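Long-range contacts in tetraacyldisaccharide 4'-kinase (Aquifex aeolicus, PDB 4EHW), which transfers the gamma-phosphate of ATP to the 4'-position of a tetraacyldisaccharide 1-phosphate, forming lipid IVA in the biosynthesis of lipid A: residues 277-282 against 291-296; 72-77 against 139-144; 155-160 against 195-200; 18-23 against 176-181; 83-88 against 129-134. All blocks are in the same frame, centred on the assembly; numbering follows the deposited sequence.

Interaction 1 (277-282 against 291-296)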
# COMPACT_ATOMS: atom_id res chain seq x y z
N TYR A 277 -23.91 -6.26 -1.57
CA TYR A 277 -23.06 -5.65 -0.55
C TYR A 277 -21.82 -4.97 -1.14
O TYR A 277 -21.16 -5.54 -2.03
CB TYR A 277 -22.62 -6.73 0.45
CG TYR A 277 -23.75 -7.22 1.32
CD1 TYR A 277 -24.07 -6.57 2.50
CD2 TYR A 277 -24.49 -8.34 0.97
CE1 TYR A 277 -25.11 -7.01 3.32
CE2 TYR A 277 -25.52 -8.80 1.78
CZ TYR A 277 -25.84 -8.12 2.95
OH TYR A 277 -26.86 -8.57 3.75
N LEU A 278 -21.50 -3.77 -0.65
CA LEU A 278 -20.24 -3.10 -0.94
C LEU A 278 -19.44 -2.94 0.34
O LEU A 278 -19.98 -2.54 1.37
CB LEU A 278 -20.48 -1.72 -1.57
CG LEU A 278 -20.14 -1.66 -3.05
CD1 LEU A 278 -20.98 -2.69 -3.77
CD2 LEU A 278 -20.37 -0.28 -3.64
N THR A 279 -18.15 -3.28 0.28
CA THR A 279 -17.24 -3.09 1.41
C THR A 279 -15.85 -2.71 0.89
O THR A 279 -15.70 -2.38 -0.30
CB THR A 279 -17.15 -4.34 2.29
OG1 THR A 279 -16.33 -4.05 3.44
CG2 THR A 279 -16.54 -5.52 1.51
N THR A 280 -14.83 -2.74 1.75
CA THR A 280 -13.48 -2.36 1.30
C THR A 280 -12.64 -3.59 0.93
O THR A 280 -12.84 -4.67 1.49
CB THR A 280 -12.67 -1.57 2.36
OG1 THR A 280 -12.23 -2.46 3.40
CG2 THR A 280 -13.50 -0.43 2.96
N PRO A 281 -11.68 -3.40 0.02
CA PRO A 281 -10.76 -4.46 -0.38
C PRO A 281 -10.21 -5.24 0.82
O PRO A 281 -10.13 -6.47 0.74
CB PRO A 281 -9.64 -3.71 -1.09
CG PRO A 281 -10.33 -2.49 -1.68
CD PRO A 281 -11.39 -2.12 -0.67
N LYS A 282 -9.88 -4.55 1.91
CA LYS A 282 -9.34 -5.23 3.10
C LYS A 282 -10.37 -6.02 3.91
O LYS A 282 -10.00 -6.95 4.64
CB LYS A 282 -8.61 -4.25 4.02
CG LYS A 282 -7.16 -4.00 3.64
CD LYS A 282 -6.52 -3.03 4.62
CE LYS A 282 -5.76 -1.93 3.89
NZ LYS A 282 -5.42 -0.79 4.78
N GLU A 291 -21.00 -14.50 -2.61
CA GLU A 291 -21.33 -13.78 -3.84
C GLU A 291 -22.16 -12.55 -3.54
O GLU A 291 -22.70 -12.39 -2.44
CB GLU A 291 -21.98 -14.67 -4.89
CG GLU A 291 -23.30 -15.28 -4.50
CD GLU A 291 -23.83 -16.20 -5.58
OE1 GLU A 291 -22.99 -16.71 -6.36
OE2 GLU A 291 -25.06 -16.40 -5.67
N ASN A 292 -22.25 -11.66 -4.52
CA ASN A 292 -22.94 -10.40 -4.30
C ASN A 292 -22.30 -9.51 -3.23
O ASN A 292 -22.95 -8.60 -2.70
CB ASN A 292 -24.41 -10.66 -3.98
CG ASN A 292 -25.16 -11.21 -5.16
OD1 ASN A 292 -24.95 -10.78 -6.30
ND2 ASN A 292 -26.04 -12.18 -4.91
N VAL A 293 -21.03 -9.77 -2.91
CA VAL A 293 -20.23 -8.89 -2.08
C VAL A 293 -19.08 -8.32 -2.92
O VAL A 293 -18.25 -9.05 -3.42
CB VAL A 293 -19.65 -9.64 -0.86
CG1 VAL A 293 -18.78 -8.69 -0.03
CG2 VAL A 293 -20.76 -10.25 -0.01
N PHE A 294 -19.03 -7.00 -3.06
CA PHE A 294 -18.00 -6.39 -3.91
C PHE A 294 -17.19 -5.29 -3.21
O PHE A 294 -17.59 -4.78 -2.16
CB PHE A 294 -18.65 -5.81 -5.17
CG PHE A 294 -19.55 -6.78 -5.90
CD1 PHE A 294 -19.03 -7.62 -6.88
CD2 PHE A 294 -20.89 -6.87 -5.60
CE1 PHE A 294 -19.84 -8.53 -7.55
CE2 PHE A 294 -21.72 -7.78 -6.27
CZ PHE A 294 -21.18 -8.60 -7.25
N ALA A 295 -16.05 -4.93 -3.80
CA ALA A 295 -15.29 -3.75 -3.39
C ALA A 295 -15.04 -2.92 -4.63
O ALA A 295 -15.07 -3.43 -5.74
CB ALA A 295 -13.96 -4.14 -2.75
N LEU A 296 -14.76 -1.63 -4.42
CA LEU A 296 -14.51 -0.72 -5.52
C LEU A 296 -13.10 -0.91 -6.04
O LEU A 296 -12.16 -1.12 -5.27
CB LEU A 296 -14.74 0.71 -5.07
CG LEU A 296 -16.14 1.00 -4.52
CD1 LEU A 296 -16.16 2.34 -3.80
CD2 LEU A 296 -17.16 0.97 -5.66
O HOH W 1 -14.33 -0.62 -2.12
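Parallel strand pairing, Tyr277 beside Val293 and Leu278 beside Phe294, joins strands 276-279 and 293-302, which follow each other in the chain with the short helix 281-284 between them. The backbone bonds step from one strand to the other. Tyr277 N gives to Asn292 O at 2.8 Å, nearly straight (174°), Tyr277 O receives Phe294 N at 2.8 Å, and Thr279 N reaches Phe294 O at 2.9 Å. Beyond this point a water donates to Thr279 O and lies close to Leu296 N, where no direct bond links the two strands.

Tyr277 CB rests 4.0 Å from Val293 CG2, and on the same face Thr279 CG2 lies 4.2 Å from Val293 CG1. On the other face, Leu278 sends its two branches to different partners: CD1 to Phe294 CB, and CD2 to Leu296 CD2 at 4.0 Å, the latter two side chains meeting at about a right angle. Past Thr280, at the N-cap, Pro281 CD packs 3.9 Å from Ala295 CB.

Helix 242-249 closes over Leu278 and Leu296 through Leu247, while strand 231-235 flanks 276-279 and strand 203-214 flanks 293-302.

Interaction 2 (72-77 against 139-144)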
# COMPACT_ATOMS: atom_id res chain seq x y z
N LEU A 72 8.53 -6.98 -0.12
CA LEU A 72 8.82 -7.12 1.30
C LEU A 72 7.93 -6.22 2.15
O LEU A 72 8.11 -4.99 2.20
CB LEU A 72 10.30 -6.83 1.59
CG LEU A 72 11.32 -7.72 0.88
CD1 LEU A 72 12.76 -7.29 1.25
CD2 LEU A 72 11.06 -9.16 1.30
N SER A 73 6.97 -6.84 2.82
CA SER A 73 5.97 -6.15 3.63
C SER A 73 6.15 -6.53 5.09
O SER A 73 6.69 -7.59 5.39
CB SER A 73 4.57 -6.51 3.14
OG SER A 73 3.57 -5.78 3.83
N ARG A 74 5.74 -5.67 6.02
CA ARG A 74 5.97 -5.94 7.44
C ARG A 74 4.78 -6.64 8.08
O ARG A 74 4.90 -7.25 9.16
CB ARG A 74 6.29 -4.66 8.20
CG ARG A 74 5.11 -3.73 8.34
CD ARG A 74 5.37 -2.71 9.44
NE ARG A 74 6.68 -2.09 9.28
CZ ARG A 74 6.88 -0.84 8.86
NH1 ARG A 74 8.11 -0.36 8.75
NH2 ARG A 74 5.84 -0.07 8.57
N GLY A 75 3.63 -6.56 7.42
CA GLY A 75 2.44 -7.20 7.92
C GLY A 75 1.49 -6.28 8.66
O GLY A 75 0.31 -6.21 8.34
N TYR A 76 2.01 -5.54 9.63
CA TYR A 76 1.17 -4.94 10.65
C TYR A 76 0.52 -6.09 11.44
O TYR A 76 1.13 -7.15 11.63
CB TYR A 76 0.08 -4.05 10.03
CG TYR A 76 0.56 -2.83 9.25
CD1 TYR A 76 0.88 -1.64 9.90
CD2 TYR A 76 0.65 -2.86 7.87
CE1 TYR A 76 1.30 -0.52 9.19
CE2 TYR A 76 1.07 -1.74 7.14
CZ TYR A 76 1.39 -0.58 7.82
OH TYR A 76 1.81 0.53 7.11
N LYS A 77 -0.71 -5.88 11.88
CA LYS A 77 -1.38 -6.84 12.75
C LYS A 77 -1.71 -8.17 12.07
O LYS A 77 -2.65 -8.25 11.27
CB LYS A 77 -2.66 -6.22 13.32
CG LYS A 77 -3.44 -7.15 14.25
CD LYS A 77 -2.61 -7.54 15.47
CE LYS A 77 -3.50 -8.08 16.59
NZ LYS A 77 -4.32 -9.26 16.18
N LEU A 139 10.36 -2.76 -1.41
CA LEU A 139 10.24 -2.57 0.02
C LEU A 139 9.00 -1.73 0.36
O LEU A 139 9.02 -0.50 0.22
CB LEU A 139 11.50 -1.92 0.56
CG LEU A 139 11.63 -1.75 2.07
CD1 LEU A 139 11.59 -3.10 2.76
CD2 LEU A 139 12.94 -0.99 2.38
N ASP A 140 7.93 -2.40 0.77
CA ASP A 140 6.66 -1.77 1.12
C ASP A 140 6.82 -0.89 2.36
O ASP A 140 7.40 -1.31 3.36
CB ASP A 140 5.62 -2.87 1.39
CG ASP A 140 4.25 -2.32 1.78
OD1 ASP A 140 3.89 -1.23 1.30
OD2 ASP A 140 3.54 -2.99 2.55
N ASP A 141 6.32 0.34 2.29
CA ASP A 141 6.45 1.29 3.40
C ASP A 141 7.85 1.33 3.98
O ASP A 141 8.04 1.10 5.17
CB ASP A 141 5.44 0.97 4.50
CG ASP A 141 5.15 2.17 5.38
OD1 ASP A 141 5.41 3.32 4.94
OD2 ASP A 141 4.66 1.98 6.52
N GLY A 142 8.84 1.67 3.15
CA GLY A 142 10.22 1.51 3.55
C GLY A 142 11.06 2.76 3.75
O GLY A 142 12.28 2.68 3.93
N PHE A 143 10.41 3.93 3.74
CA PHE A 143 11.16 5.18 3.73
C PHE A 143 11.96 5.41 5.01
O PHE A 143 13.08 5.90 4.96
CB PHE A 143 10.27 6.39 3.47
CG PHE A 143 11.05 7.64 3.20
CD1 PHE A 143 11.71 7.82 1.98
CD2 PHE A 143 11.14 8.65 4.15
CE1 PHE A 143 12.45 8.98 1.73
CE2 PHE A 143 11.86 9.81 3.90
CZ PHE A 143 12.51 9.98 2.69
N GLN A 144 11.37 5.07 6.16
CA GLN A 144 12.04 5.24 7.44
C GLN A 144 12.94 4.06 7.78
O GLN A 144 13.71 4.13 8.73
CB GLN A 144 11.01 5.44 8.57
CG GLN A 144 10.22 6.75 8.47
CD GLN A 144 9.21 6.75 7.34
OE1 GLN A 144 8.68 5.70 6.94
NE2 GLN A 144 8.92 7.93 6.81
O HOH W 2 4.85 -2.73 5.09
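Asp141 meets Arg74 beside the nucleotide site of this P-loop kinase, just past strand 136-139, whose apolar run is followed by Asp140 and Asp141, consistent with a Walker B motif. Arg74 NH2 approaches Asp141 OD2 at 3.1 Å in a salt bridge whose hydrogen bond is weak (124°), and guanidinium and carboxylate stand 72° apart instead of coplanar. The arginine gets there through a bend at chi3 (49°). Tyr76, poorly ordered, brings its OH to 3.3 Å from the same OD2.

Its neighbour Asp140 engages Ser73. Ser73 OG donates at 3.1 Å to Asp140 OD2, which accepts with its anti lone pair, and a bridging water touches that oxygen as well, though weakly, while accepting from Arg74 N.

One shell further out, the parallel bridge between Leu72 and Leu139 precedes the two acidic residues and probably helps to place them, with Asp140 N bonded to Leu72 O at 3.0 Å and Leu72 CB against Leu139 CD1. Met106 of helix 101-109 packs on Ser73 and Asp140, and Arg121 binds Asp140 O. The second carboxylate oxygen of Asp141, OD1, forms a salt bridge with NZ of Lys53, predicted to bind ATP.

Interaction 3 (155-160 against 195-200)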
# COMPACT_ATOMS: atom_id res chain seq x y z
N LEU A 155 9.56 8.23 -2.84
CA LEU A 155 8.77 8.86 -1.77
C LEU A 155 7.44 9.42 -2.28
O LEU A 155 7.41 10.23 -3.22
CB LEU A 155 9.57 9.98 -1.12
CG LEU A 155 8.83 10.70 0.02
CD1 LEU A 155 8.72 9.75 1.22
CD2 LEU A 155 9.55 12.01 0.40
N LEU A 156 6.35 9.01 -1.65
CA LEU A 156 5.02 9.49 -2.02
C LEU A 156 4.66 10.73 -1.22
O LEU A 156 4.88 10.79 -0.00
CB LEU A 156 3.96 8.40 -1.74
CG LEU A 156 3.62 7.45 -2.89
CD1 LEU A 156 4.88 6.73 -3.34
CD2 LEU A 156 2.54 6.45 -2.47
N LEU A 157 4.06 11.70 -1.89
CA LEU A 157 3.64 12.94 -1.25
C LEU A 157 2.29 13.39 -1.77
O LEU A 157 2.10 13.51 -2.99
CB LEU A 157 4.65 14.04 -1.55
CG LEU A 157 5.86 14.12 -0.64
CD1 LEU A 157 6.70 12.88 -0.84
CD2 LEU A 157 6.65 15.37 -0.97
N LYS A 158 1.37 13.64 -0.86
CA LYS A 158 0.08 14.24 -1.21
C LYS A 158 0.07 15.68 -0.72
O LYS A 158 0.82 16.03 0.20
CB LYS A 158 -1.06 13.49 -0.53
CG LYS A 158 -0.95 13.51 0.98
CD LYS A 158 -2.11 12.81 1.64
CE LYS A 158 -1.69 12.33 3.02
NZ LYS A 158 -2.87 11.85 3.78
N LYS A 159 -0.78 16.49 -1.33
CA LYS A 159 -0.87 17.91 -1.01
C LYS A 159 -0.96 18.16 0.50
O LYS A 159 -0.27 19.03 1.03
CB LYS A 159 -2.06 18.54 -1.76
CG LYS A 159 -2.22 20.06 -1.60
CD LYS A 159 -2.97 20.65 -2.80
CE LYS A 159 -3.57 22.02 -2.49
NZ LYS A 159 -3.86 22.79 -3.73
N LYS A 160 -1.80 17.39 1.18
CA LYS A 160 -1.97 17.54 2.62
C LYS A 160 -0.64 17.56 3.38
O LYS A 160 -0.39 18.44 4.21
CB LYS A 160 -2.89 16.44 3.14
CG LYS A 160 -3.15 16.49 4.63
CD LYS A 160 -4.46 15.82 4.98
CE LYS A 160 -4.86 16.12 6.42
NZ LYS A 160 -4.28 15.12 7.36
N PHE A 195 -1.82 19.09 -7.21
CA PHE A 195 -0.81 20.09 -6.88
C PHE A 195 0.47 19.78 -7.66
O PHE A 195 0.65 18.67 -8.18
CB PHE A 195 -0.52 20.08 -5.38
CG PHE A 195 0.15 18.82 -4.91
CD1 PHE A 195 1.51 18.78 -4.67
CD2 PHE A 195 -0.59 17.67 -4.72
CE1 PHE A 195 2.13 17.61 -4.25
CE2 PHE A 195 0.02 16.49 -4.28
CZ PHE A 195 1.39 16.47 -4.05
N GLU A 196 1.34 20.78 -7.73
CA GLU A 196 2.63 20.66 -8.38
C GLU A 196 3.71 20.75 -7.31
O GLU A 196 3.43 21.22 -6.20
CB GLU A 196 2.79 21.80 -9.39
CG GLU A 196 1.79 21.75 -10.53
CD GLU A 196 2.15 20.70 -11.56
OE1 GLU A 196 3.11 19.93 -11.32
OE2 GLU A 196 1.48 20.66 -12.62
N PHE A 197 4.92 20.30 -7.62
CA PHE A 197 6.02 20.35 -6.66
C PHE A 197 7.31 20.31 -7.50
O PHE A 197 7.42 19.51 -8.44
CB PHE A 197 5.85 19.22 -5.63
CG PHE A 197 6.71 19.36 -4.40
CD1 PHE A 197 6.42 20.31 -3.44
CD2 PHE A 197 7.81 18.52 -4.19
CE1 PHE A 197 7.20 20.44 -2.30
CE2 PHE A 197 8.61 18.65 -3.04
CZ PHE A 197 8.30 19.61 -2.09
N PHE A 198 8.27 21.18 -7.19
CA PHE A 198 9.53 21.19 -7.93
C PHE A 198 10.80 21.16 -7.09
O PHE A 198 11.08 22.11 -6.35
CB PHE A 198 9.81 22.42 -8.80
CG PHE A 198 11.04 22.28 -9.67
CD1 PHE A 198 10.95 21.67 -10.91
CD2 PHE A 198 12.27 22.76 -9.25
CE1 PHE A 198 12.08 21.54 -11.73
CE2 PHE A 198 13.41 22.63 -10.06
CZ PHE A 198 13.31 22.02 -11.30
N THR A 199 11.55 20.07 -7.22
CA THR A 199 12.75 19.87 -6.43
C THR A 199 13.97 19.54 -7.29
O THR A 199 15.10 19.51 -6.77
CB THR A 199 12.33 18.82 -5.38
OG1 THR A 199 13.44 18.54 -4.52
CG2 THR A 199 11.88 17.53 -6.06
N GLY A 200 13.75 19.29 -8.58
CA GLY A 200 14.83 18.88 -9.47
C GLY A 200 14.83 17.36 -9.51
O GLY A 200 15.34 16.76 -10.47
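Phe195 lies against the backbone of Leu157 to Lys159, where strand 152-158 of the P-loop kinase core gives way to helix 159-162. This is the tight part of the contact, and it is a ring packed on main chain more than on side chains. Lys159 CA stands 3.6 Å above the ring plane, displaced from the ring centre, and Lys159 N comes to 3.1 Å from Phe195 CE2. At the edge, in the plane of the ring, Leu157 O sits 3.2 Å from Phe195 CZ. With chi1 at 67°, the ring leaves its backbone between N and the carbonyl carbon, which directs it toward the backbone of Leu157 to Lys159.

The aliphatic part of Lys159 runs alongside Phe195, the two chains heading opposite ways: its CB is 3.4 Å from Phe195 CD2, and its CD 3.6 Å from Phe195 CB. Leu187 of the adjacent strand 184-188 also packs on Phe195, whose N is bonded to Gln190 OE1.

Farther along the loop the fit slackens. Phe197, partly exposed, touches segment 155-160 at Leu157, whose other neighbours include Ile179. No hydrogen bond crosses the contact, which rests on van der Waals packing of the ring against backbone and aliphatic atoms, and at this looser side the nearest atoms are Leu157 CD2 and Phe197 CE2, 4.3 Å apart.

Interaction 4 (18-23 against 176-181)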
# COMPACT_ATOMS: atom_id res chain seq x y z
N ILE A 18 14.16 14.06 18.28
CA ILE A 18 14.52 12.64 18.36
C ILE A 18 14.71 12.02 16.98
O ILE A 18 15.67 11.26 16.75
CB ILE A 18 13.43 11.83 19.05
CG1 ILE A 18 13.12 12.42 20.43
CG2 ILE A 18 13.86 10.37 19.13
CD1 ILE A 18 11.64 12.56 20.71
N ILE A 19 13.78 12.31 16.07
CA ILE A 19 13.85 11.80 14.71
C ILE A 19 15.12 12.31 14.02
O ILE A 19 15.82 11.55 13.33
CB ILE A 19 12.62 12.25 13.89
CG1 ILE A 19 11.41 11.42 14.30
CG2 ILE A 19 12.88 12.13 12.39
CD1 ILE A 19 11.59 9.94 14.01
N ASN A 20 15.41 13.59 14.21
CA ASN A 20 16.62 14.19 13.66
C ASN A 20 17.87 13.44 14.10
O ASN A 20 18.74 13.10 13.28
CB ASN A 20 16.71 15.67 14.05
CG ASN A 20 15.86 16.57 13.19
OD1 ASN A 20 15.41 16.16 12.11
ND2 ASN A 20 15.63 17.80 13.64
N PHE A 21 17.95 13.20 15.41
CA PHE A 21 19.06 12.46 15.98
C PHE A 21 19.17 11.10 15.29
O PHE A 21 20.23 10.74 14.76
CB PHE A 21 18.85 12.29 17.48
CG PHE A 21 20.01 11.68 18.19
CD1 PHE A 21 21.27 12.27 18.12
CD2 PHE A 21 19.85 10.54 18.97
CE1 PHE A 21 22.35 11.72 18.78
CE2 PHE A 21 20.93 9.99 19.63
CZ PHE A 21 22.18 10.58 19.54
N ARG A 22 18.07 10.36 15.29
CA ARG A 22 18.04 9.07 14.61
C ARG A 22 18.59 9.18 13.19
O ARG A 22 19.41 8.36 12.77
CB ARG A 22 16.61 8.53 14.57
CG ARG A 22 16.49 7.18 13.84
CD ARG A 22 15.05 6.67 13.82
NE ARG A 22 14.97 5.33 13.24
CZ ARG A 22 14.67 5.08 11.98
NH1 ARG A 22 14.38 6.08 11.16
NH2 ARG A 22 14.63 3.82 11.53
N ASN A 23 18.15 10.19 12.44
CA ASN A 23 18.64 10.32 11.07
C ASN A 23 20.13 10.62 10.99
O ASN A 23 20.84 10.15 10.08
CB ASN A 23 17.82 11.36 10.31
CG ASN A 23 16.52 10.78 9.79
OD1 ASN A 23 16.50 9.68 9.23
ND2 ASN A 23 15.42 11.51 9.98
N LEU A 176 9.54 17.55 6.84
CA LEU A 176 9.47 17.76 5.39
C LEU A 176 10.85 17.82 4.70
O LEU A 176 11.02 17.33 3.58
CB LEU A 176 8.66 19.02 5.08
CG LEU A 176 7.17 18.86 5.39
CD1 LEU A 176 6.36 20.08 4.97
CD2 LEU A 176 6.64 17.62 4.70
N LYS A 177 11.83 18.41 5.38
CA LYS A 177 13.19 18.43 4.86
C LYS A 177 13.71 17.04 4.49
O LYS A 177 14.67 16.93 3.72
CB LYS A 177 14.15 19.04 5.88
CG LYS A 177 14.15 18.31 7.22
CD LYS A 177 15.47 18.49 7.95
CE LYS A 177 15.32 18.34 9.45
NZ LYS A 177 16.62 18.07 10.14
N GLU A 178 13.10 15.99 5.03
CA GLU A 178 13.61 14.63 4.77
C GLU A 178 13.30 14.20 3.35
O GLU A 178 13.87 13.22 2.84
CB GLU A 178 13.06 13.61 5.78
CG GLU A 178 13.54 13.82 7.21
CD GLU A 178 15.05 13.99 7.31
OE1 GLU A 178 15.51 14.67 8.26
OE2 GLU A 178 15.78 13.42 6.47
N ILE A 179 12.40 14.92 2.70
CA ILE A 179 12.12 14.72 1.28
C ILE A 179 13.40 14.61 0.45
O ILE A 179 13.44 13.92 -0.57
CB ILE A 179 11.27 15.89 0.74
CG1 ILE A 179 9.84 15.77 1.25
CG2 ILE A 179 11.26 15.92 -0.78
CD1 ILE A 179 8.98 16.98 0.90
N ARG A 180 14.47 15.27 0.88
CA ARG A 180 15.67 15.31 0.06
C ARG A 180 16.39 13.96 -0.05
O ARG A 180 17.17 13.79 -1.00
CB ARG A 180 16.62 16.44 0.47
CG ARG A 180 17.24 16.31 1.84
CD ARG A 180 18.12 17.53 2.14
NE ARG A 180 19.29 17.59 1.27
CZ ARG A 180 20.15 18.61 1.23
NH1 ARG A 180 19.97 19.65 2.03
NH2 ARG A 180 21.21 18.58 0.41
N ARG A 181 16.12 13.03 0.88
CA ARG A 181 16.70 11.67 0.87
C ARG A 181 16.19 10.85 -0.31
O ARG A 181 16.75 9.80 -0.63
CB ARG A 181 16.29 10.86 2.12
CG ARG A 181 16.77 11.35 3.46
CD ARG A 181 17.01 10.19 4.46
NE ARG A 181 15.89 9.27 4.70
CZ ARG A 181 14.89 9.50 5.56
NH1 ARG A 181 14.84 10.64 6.24
NH2 ARG A 181 13.93 8.59 5.73
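Asn20 is the first residue of the 18-23 segment to make a polar bond across to the 3-10 segment 176-181. Its OD1 receives Lys177 NZ at 3.0 Å, with the ammonium well above the amide plane (58° out of it) and not on a lone pair. Lys177 spans the gap with a chain that is extended beyond CG. One helical turn later Asn23 faces the 3-10 segment and lies between two of its charged side chains. Its ND2 faces Glu178 OE1 at 3.6 Å, the two groups reaching toward each other with amide and carboxylate planes 30° apart, while its OD1 stands over one face of the Arg181 guanidinium, 3.6 Å from NH1. The stronger partner of that OD1 is Arg146 NH1.

Glu178 and Arg181 are themselves joined, NH1 to OE2 at 2.9 Å, and Arg181 is further held by Glu174 and by Phe143 O. At this contact helix 12-27, near the N-terminus of an enzyme that works at the membrane interface, thus meets the kinase core through polar side chains. With acid and base already paired, Asn23 is a neutral amide turning its NH2 toward the one and its oxygen toward the other, probably a modest electrostatic addition to the ion pair.

Interaction 5 (83-88 against 129-134)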
# COMPACT_ATOMS: atom_id res chain seq x y z
N THR A 83 9.38 -14.21 10.04
CA THR A 83 9.49 -14.16 8.60
C THR A 83 8.60 -15.20 7.95
O THR A 83 8.59 -16.35 8.34
CB THR A 83 10.93 -14.39 8.16
OG1 THR A 83 11.77 -13.38 8.76
CG2 THR A 83 11.05 -14.30 6.65
N LEU A 84 7.85 -14.78 6.93
CA LEU A 84 6.80 -15.63 6.37
C LEU A 84 6.61 -15.34 4.89
O LEU A 84 6.34 -14.21 4.49
CB LEU A 84 5.49 -15.35 7.11
CG LEU A 84 4.22 -16.08 6.69
CD1 LEU A 84 4.44 -17.58 6.69
CD2 LEU A 84 3.09 -15.70 7.65
N ILE A 85 6.73 -16.38 4.06
CA ILE A 85 6.42 -16.24 2.64
C ILE A 85 4.90 -16.32 2.47
O ILE A 85 4.29 -17.36 2.71
CB ILE A 85 7.10 -17.33 1.81
CG1 ILE A 85 8.61 -17.05 1.77
CG2 ILE A 85 6.54 -17.35 0.40
CD1 ILE A 85 9.39 -18.07 1.00
N VAL A 86 4.29 -15.21 2.09
CA VAL A 86 2.84 -15.18 1.97
C VAL A 86 2.41 -15.78 0.64
O VAL A 86 1.40 -16.45 0.55
CB VAL A 86 2.29 -13.72 2.09
CG1 VAL A 86 0.85 -13.64 1.60
CG2 VAL A 86 2.39 -13.24 3.54
N SER A 87 3.19 -15.52 -0.41
CA SER A 87 2.81 -15.93 -1.75
C SER A 87 4.05 -16.21 -2.57
O SER A 87 5.01 -15.43 -2.52
CB SER A 87 2.01 -14.80 -2.42
OG SER A 87 1.74 -15.10 -3.78
N GLU A 88 4.03 -17.30 -3.33
CA GLU A 88 5.16 -17.63 -4.21
C GLU A 88 4.77 -17.42 -5.66
O GLU A 88 4.08 -18.25 -6.26
CB GLU A 88 5.62 -19.07 -3.98
CG GLU A 88 6.13 -19.35 -2.56
CD GLU A 88 6.34 -20.83 -2.28
OE1 GLU A 88 6.20 -21.67 -3.21
OE2 GLU A 88 6.66 -21.15 -1.12
N LEU A 129 15.33 -14.95 -1.40
CA LEU A 129 16.40 -15.35 -2.31
C LEU A 129 16.65 -16.84 -2.29
O LEU A 129 16.79 -17.48 -3.34
CB LEU A 129 17.68 -14.61 -1.95
CG LEU A 129 17.60 -13.13 -2.30
CD1 LEU A 129 18.74 -12.38 -1.63
CD2 LEU A 129 17.61 -12.96 -3.83
N GLU A 130 16.75 -17.38 -1.08
CA GLU A 130 16.94 -18.80 -0.88
C GLU A 130 15.91 -19.57 -1.69
O GLU A 130 16.24 -20.45 -2.46
CB GLU A 130 16.73 -19.12 0.60
CG GLU A 130 17.50 -20.30 1.16
CD GLU A 130 17.39 -20.37 2.68
OE1 GLU A 130 18.32 -19.92 3.38
OE2 GLU A 130 16.35 -20.87 3.17
N LYS A 131 14.65 -19.19 -1.53
CA LYS A 131 13.55 -20.04 -1.97
C LYS A 131 12.97 -19.63 -3.31
O LYS A 131 12.40 -20.46 -4.03
CB LYS A 131 12.46 -19.99 -0.89
CG LYS A 131 11.43 -21.09 -0.94
CD LYS A 131 11.03 -21.47 0.49
CE LYS A 131 9.70 -22.19 0.52
NZ LYS A 131 9.41 -22.80 -0.81
N LEU A 132 13.10 -18.35 -3.64
CA LEU A 132 12.38 -17.81 -4.80
C LEU A 132 13.29 -17.15 -5.83
O LEU A 132 12.87 -16.93 -6.97
CB LEU A 132 11.31 -16.82 -4.33
CG LEU A 132 10.38 -17.22 -3.19
CD1 LEU A 132 9.59 -16.00 -2.68
CD2 LEU A 132 9.43 -18.32 -3.65
N SER A 133 14.51 -16.81 -5.44
CA SER A 133 15.45 -16.13 -6.35
C SER A 133 14.80 -14.99 -7.15
O SER A 133 14.87 -14.98 -8.38
CB SER A 133 16.11 -17.12 -7.31
OG SER A 133 16.83 -18.11 -6.60
N PRO A 134 14.16 -14.03 -6.47
CA PRO A 134 13.61 -12.89 -7.22
C PRO A 134 14.72 -12.00 -7.77
O PRO A 134 15.83 -11.99 -7.24
CB PRO A 134 12.80 -12.13 -6.17
CG PRO A 134 13.38 -12.57 -4.85
CD PRO A 134 13.86 -13.96 -5.03
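Glu88 OE2 takes the ammonium of Lys131 at 3.2 Å in a salt bridge, the NZ lying above the carboxylate plane (48° out of it) and not within it. The lysine chain, bent at chi2 and chi4, arches over Ile85 on its way, with Lys131 CD 3.8 Å from Ile85 CD1. Below the charged pair the contact is apolar: Glu88 CG meets Leu132 CD2 at 3.6 Å, the two side chains at about a right angle, and Ile85 CD1 comes within 4.2 Å of Leu132 CD1. That Ile85 and Glu88, three residues apart on one strand, both point at the helix follows from a classic beta bulge, where Val86 and Ser87 together face Val115 of the antiparallel strand 114-117. Helix 121-132 thereby packs its last turn against strand 84-88, Leu127 adding a further contact to Ile85. Just beyond, Ser133 has positive phi (45°), its N bonded back to Leu129 O at 3.2 Å, and Tyr89 OH holds Leu132 O.

Four of the five contacts reach the connected strands of the fold. Interaction 2 links strands 69-73 and 136-139 beside Lys53 of the P-loop; interaction 5, nested within its loop, lies about 16 Å away (centres), toward the end of helix 121-132. Interactions 3 and 4 lie on the same side of the chain's centre, alternate along the chain and touch through Leu157 and Ile179, while Arg181 and Arg22 of interaction 4 bind the carbonyls of Phe143 and Gln144 in interaction 2. The N-terminal helix is thus connected to the loop after strand 136-139. Interaction 1 comes last in sequence and stands apart, its centre about 25 Å from that of interaction 2.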